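PDB 5EVI: beta-Lactamase/D-Alanine Carboxypeptidase, which probably hydrolyses beta-lactam antibiotics to substituted beta-amino acids, as expected of a class C (AmpC-type) beta-lactamase involved in antibiotic resistance. Local coordinates for residues V49-T54 and Y203-N208; T95-L100 and Q134-F139. All coordinates share one frame; numbering follows the deposited sequence.

Contact 1 (V49-T54 and Y203-N208)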
ATOM      1  N   VAL B  49      20.470  11.070  -5.230  1.00 11.73           N
ATOM      2  CA  VAL B  49      19.818  12.197  -5.890  1.00 11.82           C
ATOM      3  C   VAL B  49      18.451  11.798  -6.417  1.00 12.45           C
ATOM      4  O   VAL B  49      18.235  10.612  -6.806  1.00 12.15           O
ATOM      5  CB  VAL B  49      20.697  12.775  -7.019  1.00 11.94           C
ATOM      6  CG1 VAL B  49      21.944  13.454  -6.429  1.00 11.88           C
ATOM      7  CG2 VAL B  49      21.106  11.714  -8.025  1.00 11.84           C
ATOM      8  N   ALA B  50      17.546  12.770  -6.450  1.00 13.05           N
ATOM      9  CA  ALA B  50      16.167  12.546  -6.970  1.00 13.81           C
ATOM     10  C   ALA B  50      16.140  12.419  -8.499  1.00 14.71           C
ATOM     11  O   ALA B  50      15.229  11.797  -9.088  1.00 14.84           O
ATOM     12  CB  ALA B  50      15.278  13.687  -6.529  1.00 13.65           C
ATOM     13  N   SER B  51      17.151  13.021  -9.133  1.00 16.35           N
ATOM     14  CA  SER B  51      17.321  13.045 -10.567  1.00 16.92           C
ATOM     15  C   SER B  51      18.776  13.313 -10.957  1.00 17.76           C
ATOM     16  O   SER B  51      19.389  14.269 -10.462  1.00 17.25           O
ATOM     17  CB  SER B  51      16.422  14.137 -11.173  1.00 17.42           C
ATOM     18  OG  SER B  51      16.690  14.243 -12.553  1.00 18.21           O
ATOM     19  N   LYS B  52      19.314  12.498 -11.869  1.00 18.88           N
ATOM     20  CA  LYS B  52      20.672  12.697 -12.392  1.00 20.22           C
ATOM     21  C   LYS B  52      20.775  14.004 -13.189  1.00 20.83           C
ATOM     22  O   LYS B  52      21.797  14.729 -13.105  1.00 20.75           O
ATOM     23  CB  LYS B  52      21.129  11.533 -13.287  1.00 20.83           C
ATOM     24  CG  LYS B  52      21.144  10.156 -12.650  1.00 21.58           C
ATOM     25  CD  LYS B  52      20.990   9.095 -13.731  1.00 22.27           C
ATOM     26  CE  LYS B  52      20.903   7.709 -13.127  1.00 23.12           C
ATOM     27  NZ  LYS B  52      20.982   6.643 -14.155  1.00 23.40           N
ATOM     28  N   ALA B  53      19.719  14.307 -13.940  1.00 20.99           N
ATOM     29  CA  ALA B  53      19.661  15.490 -14.799  1.00 21.30           C
ATOM     30  C   ALA B  53      19.635  16.830 -14.057  1.00 21.57           C
ATOM     31  O   ALA B  53      20.114  17.813 -14.606  1.00 22.91           O
ATOM     32  CB  ALA B  53      18.469  15.421 -15.720  1.00 21.07           C
ATOM     33  N   THR B  54      19.023  16.873 -12.869  1.00 20.82           N
ATOM     34  CA  THR B  54      19.032  18.061 -11.975  1.00 20.67           C
ATOM     35  C   THR B  54      20.148  17.982 -10.931  1.00 19.83           C
ATOM     36  O   THR B  54      20.621  19.021 -10.447  1.00 19.94           O
ATOM     37  CB  THR B  54      17.726  18.214 -11.184  1.00 21.18           C
ATOM     38  OG1 THR B  54      17.654  17.198 -10.176  1.00 21.10           O
ATOM     39  CG2 THR B  54      16.486  18.144 -12.093  1.00 21.49           C
ATOM     40  N   TYR B 203       9.334  16.093  -7.110  1.00 14.22           N
ATOM     41  CA  TYR B 203       8.980  14.789  -7.678  1.00 13.70           C
ATOM     42  C   TYR B 203      10.200  14.105  -8.321  1.00 12.71           C
ATOM     43  O   TYR B 203      10.667  14.495  -9.390  1.00 12.19           O
ATOM     44  CB  TYR B 203       7.803  14.962  -8.651  1.00 13.86           C
ATOM     45  CG  TYR B 203       7.104  13.715  -9.210  1.00 14.12           C
ATOM     46  CD1 TYR B 203       5.870  13.834  -9.861  1.00 14.40           C
ATOM     47  CD2 TYR B 203       7.636  12.420  -9.078  1.00 14.22           C
ATOM     48  CE1 TYR B 203       5.218  12.738 -10.390  1.00 14.08           C
ATOM     49  CE2 TYR B 203       6.988  11.320  -9.600  1.00 14.21           C
ATOM     50  CZ  TYR B 203       5.783  11.474 -10.245  1.00 14.13           C
ATOM     51  OH  TYR B 203       5.165  10.359 -10.765  1.00 13.99           O
ATOM     52  N   ALA B 204      10.745  13.108  -7.623  1.00 12.06           N
ATOM     53  CA  ALA B 204      11.850  12.302  -8.111  1.00 11.73           C
ATOM     54  C   ALA B 204      11.624  11.729  -9.519  1.00 11.48           C
ATOM     55  O   ALA B 204      10.506  11.579  -9.955  1.00 11.54           O
ATOM     56  CB  ALA B 204      12.161  11.181  -7.149  1.00 11.87           C
ATOM     57  N   GLN B 205      12.716  11.499 -10.231  1.00 11.22           N
ATOM     58  CA  GLN B 205      12.681  10.858 -11.541  1.00 11.20           C
ATOM     59  C   GLN B 205      12.820   9.400 -11.224  1.00 11.10           C
ATOM     60  O   GLN B 205      13.608   9.063 -10.341  1.00 11.05           O
ATOM     61  CB  GLN B 205      13.870  11.365 -12.353  1.00 11.46           C
ATOM     62  CG  GLN B 205      13.993  10.853 -13.766  1.00 11.71           C
ATOM     63  CD  GLN B 205      12.844  11.331 -14.629  1.00 11.87           C
ATOM     64  OE1 GLN B 205      12.842  12.448 -15.118  1.00 12.16           O
ATOM     65  NE2 GLN B 205      11.887  10.486 -14.824  1.00 11.99           N
ATOM     66  N   GLY B 206      12.010   8.543 -11.852  1.00 11.12           N
ATOM     67  CA  GLY B 206      12.206   7.111 -11.770  1.00 11.40           C
ATOM     68  C   GLY B 206      13.224   6.661 -12.810  1.00 11.69           C
ATOM     69  O   GLY B 206      13.436   7.357 -13.825  1.00 11.32           O
ATOM     70  N   TYR B 207      13.928   5.567 -12.510  1.00 11.81           N
ATOM     71  CA  TYR B 207      14.782   4.900 -13.487  1.00 12.22           C
ATOM     72  C   TYR B 207      14.331   3.464 -13.728  1.00 12.63           C
ATOM     73  O   TYR B 207      13.961   2.756 -12.788  1.00 12.67           O
ATOM     74  CB  TYR B 207      16.242   4.998 -13.067  1.00 12.23           C
ATOM     75  CG  TYR B 207      16.625   6.453 -12.976  1.00 12.21           C
ATOM     76  CD1 TYR B 207      17.076   7.157 -14.106  1.00 12.15           C
ATOM     77  CD2 TYR B 207      16.421   7.176 -11.790  1.00 12.00           C
ATOM     78  CE1 TYR B 207      17.369   8.522 -14.041  1.00 12.29           C
ATOM     79  CE2 TYR B 207      16.723   8.527 -11.723  1.00 12.26           C
ATOM     80  CZ  TYR B 207      17.200   9.187 -12.842  1.00 12.30           C
ATOM     81  OH  TYR B 207      17.469  10.524 -12.779  1.00 12.92           O
ATOM     82  N   ASN B 208      14.284   3.079 -14.993  1.00 13.21           N
ATOM     83  CA  ASN B 208      13.744   1.771 -15.405  1.00 13.48           C
ATOM     84  C   ASN B 208      14.837   0.689 -15.460  1.00 14.04           C
ATOM     85  O   ASN B 208      15.960   0.905 -14.983  1.00 14.32           O
ATOM     86  CB  ASN B 208      12.965   1.940 -16.716  1.00 13.50           C
ATOM     87  CG  ASN B 208      13.865   2.211 -17.920  1.00 13.20           C
ATOM     88  OD1 ASN B 208      15.112   2.166 -17.833  1.00 12.93           O
ATOM     89  ND2 ASN B 208      13.231   2.459 -19.082  1.00 13.59           N
TER
HETATM   90  O   HOH W   1      15.335  13.673 -15.697  1.00 37.41           O
HETATM   91  O   HOH W   2      17.588  11.800 -15.089  1.00 17.47           O
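Ala50 and Ala204 bring the two segments to 4.5 Å between their CA atoms on courses 52° apart, and a single backbone bond joins them, from Gln205 N to Ala50 O at 2.8 Å. Beside it the methyl groups of Ala50 and Ala204 pack together, and the CB atoms of Ser51 and Gln205 touch. The main side-chain feature is Tyr207, whose phenol reaches across to the turn at Ser51-Lys52. Its OH accepts the backbone N-H of Lys52 in a nearly straight bond (N to OH 2.9 Å, 168° at the hydrogen). The same OH binds a water at 2.6 Å, which is linked only weakly to Ala53 N. Ser51 CA lies at the ring edge, 3.4 Å from Tyr207 OH. Lys52, extended beyond CG, passes over one ring face: its CE sits 3.7 Å above the Tyr207 plane in a CH-pi contact, and NZ makes an off-centre cation-pi contact while its charge is paired with Asp211. Gln205 bends at CG (chi2 65°), taking its amide away from the turn; a second water donates to its OE1 and reaches Ser51 OG weakly. The contact thus ties the loop after strand 43-48, an outermost strand of the large antiparallel sheet, to strand 206-207, which pairs with strand 213-214, while the Tyr207 backbone bonds to Asn344 just beyond strand 337-343.

Contact 2 (T95-L100 and Q134-F139); sequences TYMPPL and QLMDYF
Phe139 meets Leu100 through its CB and not its ring: Leu100 CD2 lies 3.8 Å from Phe139 CB, while one face of the Phe139 ring has CD2 of the adjacent Tyr138 over its rim, 4.0 Å above the plane. The centre of the contact is Met136, a selenomethionine like Met97. These two side chains meet tip to tip, with Met97 CE only 3.4 Å from Met136 SE, a close approach for a methyl on selenium, and the two CE methyls 3.7 Å apart. Both chains are folded at chi2 and chi3, and Met97 is turned to an unusual chi1 of -93° as it points at the helix. Pro99 closes in from another direction, its ring slanting across the Met136 chain with CB 3.7 Å from the selenium. All these contacts are apolar. The Leu100 N to Met97 O bond (3.2 Å) folds the loop into a short 3-10 turn at residues 98-99, which lets Met97, Pro99 and Leu100 all meet one side of the helix. The packing joins the loop following helix 70-83 to helix 132-141; Met97 also rests on Ile165 and Arg168 of helix 156-169, and Phe139 on Leu105.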
ATOM      1  N   THR B  95     -25.153  -3.665  -3.445  1.00 26.82           N
ATOM      2  CA  THR B  95     -25.757  -2.730  -2.493  1.00 27.62           C
ATOM      3  C   THR B  95     -25.254  -1.316  -2.764  1.00 28.27           C
ATOM      4  O   THR B  95     -26.042  -0.368  -2.848  1.00 28.67           O
ATOM      5  CB  THR B  95     -25.430  -3.112  -1.035  1.00 27.04           C
ATOM      6  OG1 THR B  95     -25.589  -4.520  -0.857  1.00 26.79           O
ATOM      7  CG2 THR B  95     -26.330  -2.353  -0.032  1.00 27.41           C
ATOM      8  N   TYR B  96     -23.938  -1.196  -2.925  1.00 28.38           N
ATOM      9  CA  TYR B  96     -23.266   0.100  -3.005  1.00 27.91           C
ATOM     10  C   TYR B  96     -22.772   0.466  -4.410  1.00 29.45           C
ATOM     11  O   TYR B  96     -22.053   1.459  -4.569  1.00 29.73           O
ATOM     12  CB  TYR B  96     -22.119   0.115  -1.987  1.00 26.59           C
ATOM     13  CG  TYR B  96     -22.591   0.079  -0.537  1.00 25.11           C
ATOM     14  CD1 TYR B  96     -23.258   1.173   0.021  1.00 25.07           C
ATOM     15  CD2 TYR B  96     -22.353  -1.024   0.272  1.00 24.29           C
ATOM     16  CE1 TYR B  96     -23.698   1.156   1.340  1.00 24.40           C
ATOM     17  CE2 TYR B  96     -22.775  -1.046   1.607  1.00 24.20           C
ATOM     18  CZ  TYR B  96     -23.445   0.046   2.128  1.00 24.04           C
ATOM     19  OH  TYR B  96     -23.870   0.036   3.436  1.00 24.75           O
HETATM   20  N   MSE B  97     -23.173  -0.309  -5.425  1.00 31.96           N
HETATM   21  CA  MSE B  97     -22.807  -0.034  -6.824  1.00 34.51           C
HETATM   22  C   MSE B  97     -23.937  -0.379  -7.774  1.00 35.21           C
HETATM   23  O   MSE B  97     -24.055  -1.543  -8.181  1.00 35.86           O
HETATM   24  CB  MSE B  97     -21.555  -0.830  -7.226  1.00 36.72           C
HETATM   25  CG  MSE B  97     -20.291  -0.013  -7.017  1.00 39.26           C
HETATM   26 SE   MSE B  97     -20.355   1.549  -8.202  1.00 44.09          SE
HETATM   27  CE  MSE B  97     -19.930   0.697  -9.911  1.00 43.19           C
ATOM     28  N   PRO B  98     -24.771   0.622  -8.160  1.00 35.13           N
ATOM     29  CA  PRO B  98     -25.872   0.358  -9.113  1.00 34.93           C
ATOM     30  C   PRO B  98     -25.502  -0.375 -10.418  1.00 34.11           C
ATOM     31  O   PRO B  98     -26.160  -1.379 -10.731  1.00 33.24           O
ATOM     32  CB  PRO B  98     -26.460   1.750  -9.380  1.00 34.65           C
ATOM     33  CG  PRO B  98     -26.204   2.482  -8.111  1.00 34.55           C
ATOM     34  CD  PRO B  98     -24.860   1.989  -7.617  1.00 35.09           C
ATOM     35  N   PRO B  99     -24.433   0.061 -11.141  1.00 33.50           N
ATOM     36  CA  PRO B  99     -24.066  -0.668 -12.372  1.00 32.81           C
ATOM     37  C   PRO B  99     -23.931  -2.199 -12.268  1.00 31.78           C
ATOM     38  O   PRO B  99     -24.092  -2.879 -13.278  1.00 31.70           O
ATOM     39  CB  PRO B  99     -22.713  -0.054 -12.753  1.00 33.25           C
ATOM     40  CG  PRO B  99     -22.760   1.320 -12.210  1.00 33.42           C
ATOM     41  CD  PRO B  99     -23.545   1.222 -10.928  1.00 33.91           C
ATOM     42  N   LEU B 100     -23.650  -2.730 -11.077  1.00 30.08           N
ATOM     43  CA  LEU B 100     -23.460  -4.171 -10.889  1.00 29.74           C
ATOM     44  C   LEU B 100     -24.638  -4.946 -10.267  1.00 28.98           C
ATOM     45  O   LEU B 100     -24.463  -6.068  -9.796  1.00 27.69           O
ATOM     46  CB  LEU B 100     -22.149  -4.406 -10.107  1.00 29.19           C
ATOM     47  CG  LEU B 100     -20.908  -3.782 -10.767  1.00 29.24           C
ATOM     48  CD1 LEU B 100     -19.650  -4.120  -9.979  1.00 28.55           C
ATOM     49  CD2 LEU B 100     -20.764  -4.237 -12.219  1.00 29.11           C
ATOM     50  N   GLN B 134     -16.584   1.050 -20.533  1.00 22.38           N
ATOM     51  CA  GLN B 134     -15.882  -0.198 -20.833  1.00 21.86           C
ATOM     52  C   GLN B 134     -15.463  -0.966 -19.578  1.00 20.63           C
ATOM     53  O   GLN B 134     -15.563  -2.177 -19.551  1.00 19.46           O
ATOM     54  CB  GLN B 134     -14.674   0.064 -21.734  1.00 22.17           C
ATOM     55  CG  GLN B 134     -15.067   0.374 -23.169  1.00 23.08           C
ATOM     56  CD  GLN B 134     -13.892   0.739 -24.053  1.00 23.90           C
ATOM     57  OE1 GLN B 134     -12.880   1.249 -23.574  1.00 24.36           O
ATOM     58  NE2 GLN B 134     -14.040   0.530 -25.371  1.00 23.85           N
ATOM     59  N   LEU B 135     -15.010  -0.245 -18.548  1.00 19.76           N
ATOM     60  CA  LEU B 135     -14.706  -0.842 -17.236  1.00 19.67           C
ATOM     61  C   LEU B 135     -15.918  -1.505 -16.587  1.00 20.66           C
ATOM     62  O   LEU B 135     -15.830  -2.619 -16.088  1.00 18.85           O
ATOM     63  CB  LEU B 135     -14.123   0.213 -16.270  1.00 18.88           C
ATOM     64  CG  LEU B 135     -13.680  -0.259 -14.871  1.00 18.39           C
ATOM     65  CD1 LEU B 135     -12.565  -1.289 -14.949  1.00 18.29           C
ATOM     66  CD2 LEU B 135     -13.221   0.906 -14.009  1.00 18.10           C
HETATM   67  N   MSE B 136     -17.055  -0.811 -16.601  1.00 22.75           N
HETATM   68  CA  MSE B 136     -18.272  -1.366 -16.025  1.00 24.71           C
HETATM   69  C   MSE B 136     -18.694  -2.592 -16.784  1.00 23.62           C
HETATM   70  O   MSE B 136     -19.001  -3.613 -16.172  1.00 22.17           O
HETATM   71  CB  MSE B 136     -19.368  -0.303 -15.922  1.00 28.35           C
HETATM   72  CG  MSE B 136     -19.027   0.705 -14.820  1.00 32.26           C
HETATM   73 SE   MSE B 136     -19.023  -0.155 -13.046  1.00 40.62          SE
HETATM   74  CE  MSE B 136     -17.263   0.470 -12.407  1.00 38.58           C
ATOM     75  N   ASP B 137     -18.644  -2.525 -18.116  1.00 23.64           N
ATOM     76  CA  ASP B 137     -18.993  -3.660 -18.964  1.00 23.64           C
ATOM     77  C   ASP B 137     -18.113  -4.867 -18.621  1.00 21.91           C
ATOM     78  O   ASP B 137     -18.603  -5.986 -18.468  1.00 22.26           O
ATOM     79  CB  ASP B 137     -18.855  -3.274 -20.450  1.00 24.81           C
ATOM     80  CG  ASP B 137     -19.888  -2.210 -20.898  1.00 26.46           C
ATOM     81  OD1 ASP B 137     -20.841  -1.914 -20.138  1.00 28.23           O
ATOM     82  OD2 ASP B 137     -19.719  -1.644 -22.012  1.00 28.88           O
ATOM     83  N   TYR B 138     -16.814  -4.618 -18.449  1.00 20.11           N
ATOM     84  CA  TYR B 138     -15.884  -5.629 -17.946  1.00 18.56           C
ATOM     85  C   TYR B 138     -16.336  -6.276 -16.620  1.00 17.64           C
ATOM     86  O   TYR B 138     -16.312  -7.494 -16.473  1.00 17.41           O
ATOM     87  CB  TYR B 138     -14.461  -5.040 -17.830  1.00 18.52           C
ATOM     88  CG  TYR B 138     -13.510  -5.983 -17.142  1.00 18.74           C
ATOM     89  CD1 TYR B 138     -13.158  -7.183 -17.756  1.00 18.62           C
ATOM     90  CD2 TYR B 138     -13.047  -5.732 -15.843  1.00 19.06           C
ATOM     91  CE1 TYR B 138     -12.321  -8.075 -17.140  1.00 19.02           C
ATOM     92  CE2 TYR B 138     -12.210  -6.638 -15.208  1.00 19.00           C
ATOM     93  CZ  TYR B 138     -11.866  -7.816 -15.871  1.00 18.87           C
ATOM     94  OH  TYR B 138     -11.032  -8.733 -15.313  1.00 19.01           O
ATOM     95  N   PHE B 139     -16.716  -5.452 -15.654  1.00 17.02           N
ATOM     96  CA  PHE B 139     -17.165  -5.933 -14.349  1.00 17.19           C
ATOM     97  C   PHE B 139     -18.542  -6.583 -14.394  1.00 18.29           C
ATOM     98  O   PHE B 139     -18.755  -7.552 -13.699  1.00 18.76           O
ATOM     99  CB  PHE B 139     -17.192  -4.797 -13.323  1.00 16.65           C
ATOM    100  CG  PHE B 139     -15.839  -4.383 -12.825  1.00 15.97           C
ATOM    101  CD1 PHE B 139     -14.920  -5.333 -12.356  1.00 16.02           C
ATOM    102  CD2 PHE B 139     -15.501  -3.042 -12.755  1.00 15.86           C
ATOM    103  CE1 PHE B 139     -13.672  -4.931 -11.858  1.00 15.81           C
ATOM    104  CE2 PHE B 139     -14.269  -2.643 -12.257  1.00 15.89           C
ATOM    105  CZ  PHE B 139     -13.357  -3.588 -11.806  1.00 15.68           C
TER

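Overall arrangement
Contacts 1 and 2 are separate regions of one beta-lactamase fold, their centres 39 Å apart and their nearest atoms about 21 Å apart. Both are peripheral, with centres about 22 Å and 24 Å from the centre of the chain. In sequence, 95-100 and 134-139 both fall between 49-54 and 203-208. Contact 1 lies just beyond the ends of strands 43-48 and 337-343 of the large antiparallel sheet, is partly polar and includes waters; contact 2 is buried and apolar, set among helices. Helix 70-83 follows the first loop and precedes 95-100. The SxxK pattern at its start, Ser68 and Lys71, probably supplies the catalytic serine and lysine, as in class C relatives, but neither contact includes these residues.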